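Local coordinates for coat protein (Sulfolobus turreted icosahedral virus, PDB 2BBD) that forms the icosahedral shell of an archaeal virus as its major capsid protein, probably through a double-barrel fold shared with bacterial and eukaryotic viruses, at residues A[83-86]-A[87-91]. Sequence-based numbering, arbitrary orientation.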
loop_
_atom_site.group_PDB
_atom_site.type_symbol
_atom_site.label_atom_id
_atom_site.label_comp_id
_atom_site.label_asym_id
_atom_site.label_seq_id
_atom_site.Cartn_x
_atom_site.Cartn_y
_atom_site.Cartn_z
ATOM N N GLY A 83 -5.523 -1.098 0.383
ATOM C CA GLY A 83 -6.897 -0.702 0.105
ATOM C C GLY A 83 -7.177 0.703 0.623
ATOM O O GLY A 83 -7.824 1.514 -0.041
ATOM N N ILE A 84 -6.686 0.999 1.819
ATOM C CA ILE A 84 -6.881 2.327 2.377
ATOM C C ILE A 84 -6.089 3.325 1.520
ATOM O O ILE A 84 -6.544 4.444 1.280
ATOM C CB ILE A 84 -6.447 2.365 3.867
ATOM C CG1 ILE A 84 -7.419 1.517 4.694
ATOM C CG2 ILE A 84 -6.443 3.802 4.394
ATOM C CD1 ILE A 84 -6.949 1.209 6.102
ATOM N N LEU A 85 -4.923 2.913 1.029
ATOM C CA LEU A 85 -4.134 3.796 0.179
ATOM C C LEU A 85 -4.932 4.071 -1.101
ATOM O O LEU A 85 -4.937 5.190 -1.613
ATOM C CB LEU A 85 -2.781 3.160 -0.175
ATOM C CG LEU A 85 -1.830 4.048 -0.994
ATOM C CD1 LEU A 85 -1.439 5.272 -0.172
ATOM C CD2 LEU A 85 -0.581 3.264 -1.392
HETATM N N MSE A 86 -5.621 3.053 -1.612
HETATM C CA MSE A 86 -6.423 3.231 -2.820
HETATM C C MSE A 86 -7.552 4.234 -2.560
HETATM O O MSE A 86 -7.851 5.092 -3.386
HETATM C CB MSE A 86 -7.027 1.895 -3.270
HETATM C CG MSE A 86 -6.013 0.857 -3.706
HETATM SE SE MSE A 86 -4.884 1.509 -5.150
HETATM C CE MSE A 86 -3.230 1.681 -4.152
ATOM N N TYR A 87 -8.183 4.103 -1.404
ATOM C CA TYR A 87 -9.274 4.987 -1.021
ATOM C C TYR A 87 -8.830 6.446 -1.133
ATOM O O TYR A 87 -9.500 7.261 -1.755
ATOM C CB TYR A 87 -9.699 4.678 0.420
ATOM C CG TYR A 87 -10.637 5.687 1.038
ATOM C CD1 TYR A 87 -12.022 5.574 0.891
ATOM C CD2 TYR A 87 -10.138 6.746 1.798
ATOM C CE1 TYR A 87 -12.887 6.495 1.499
ATOM C CE2 TYR A 87 -10.987 7.672 2.398
ATOM C CZ TYR A 87 -12.351 7.541 2.253
ATOM O OH TYR A 87 -13.165 8.447 2.876
ATOM N N TYR A 88 -7.696 6.767 -0.526
ATOM C CA TYR A 88 -7.186 8.132 -0.553
ATOM C C TYR A 88 -6.744 8.624 -1.934
ATOM O O TYR A 88 -7.092 9.735 -2.347
ATOM C CB TYR A 88 -6.020 8.269 0.434
ATOM C CG TYR A 88 -6.460 8.402 1.878
ATOM C CD1 TYR A 88 -7.044 9.577 2.335
ATOM C CD2 TYR A 88 -6.296 7.353 2.781
ATOM C CE1 TYR A 88 -7.458 9.714 3.662
ATOM C CE2 TYR A 88 -6.706 7.476 4.116
ATOM C CZ TYR A 88 -7.288 8.665 4.549
ATOM O OH TYR A 88 -7.695 8.820 5.858
ATOM N N THR A 89 -5.986 7.789 -2.643
ATOM C CA THR A 89 -5.471 8.161 -3.950
ATOM C C THR A 89 -6.517 8.190 -5.063
ATOM O O THR A 89 -6.224 8.632 -6.171
ATOM C CB THR A 89 -4.298 7.233 -4.354
ATOM O OG1 THR A 89 -4.745 5.875 -4.401
ATOM C CG2 THR A 89 -3.175 7.346 -3.338
ATOM N N THR A 90 -7.729 7.721 -4.774
ATOM C CA THR A 90 -8.797 7.727 -5.773
ATOM C C THR A 90 -9.910 8.689 -5.349
ATOM O O THR A 90 -10.984 8.710 -5.950
ATOM C CB THR A 90 -9.432 6.324 -5.954
ATOM O OG1 THR A 90 -9.971 5.891 -4.702
ATOM C CG2 THR A 90 -8.395 5.319 -6.442
ATOM N N LYS A 91 -9.642 9.479 -4.311
ATOM C CA LYS A 91 -10.612 10.434 -3.784
ATOM C C LYS A 91 -11.832 9.687 -3.282
ATOM O O LYS A 91 -12.961 10.148 -3.436
ATOM C CB LYS A 91 -11.028 11.432 -4.863
ATOM C CG LYS A 91 -9.847 12.050 -5.580
ATOM C CD LYS A 91 -10.281 13.047 -6.631
ATOM C CE LYS A 91 -9.091 13.448 -7.485
ATOM N NZ LYS A 91 -9.474 14.470 -8.482
#
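Thr90 reaches back one helical turn to Met86, and Thr89 does the same to Leu85, as helix 79-89 comes to its end. Tyr88 leaves the helix with its CB 3.9 Å from Leu85 O; further out, CD2 passes 3.3 Å from Ile84 O, the carbonyl that also accepts Tyr88 N, and CE2 rests 3.7 Å from Ile84 CG2. The two side chains run side by side and point the same way, the CG2 branch of Ile84 lying alongside CD2 and CE2 of Tyr88. The other tyrosine of the pair, Tyr87, sets its CD2 over the centre of one face of the Tyr88 ring. At the tip, Tyr88 OH is hydrogen-bonded to Ser270 OG and Tyr266 N, while Tyr87 OH bonds to Ala264 O and its ring meets Tyr266 edge to face.

On the threonine side, Thr89 OG1 lies between its own backbone N and carbonyl carbon (chi1 60°), which turns the hydroxyl back along the helix to give its proton to Leu85 O at 2.9 Å. That oxygen also takes Thr89 N at 3.0 Å, so two donors of one residue share it. Thr90 OG1 repeats the gesture more closely, 2.6 Å from Met86 O, and accompanies a weak bond from Thr90 N; the same hydroxyl bonds to Asn94 N. Lys91, with positive phi, is the C-prime residue of the Schellman motif that ends the helix, with Gly92 N bonded to Tyr87 O and Lys91 N to Tyr88 O.

The chemistry implies a helix end where a threonine hydroxyl adds a second donor at Leu85 O and makes up for a poor N-H angle at Met86 O, while the tyrosines, greasy along their rings and polar at their tips, tie the helix to the loop carrying Ala264 and Tyr266 and to the start of strand 270-284.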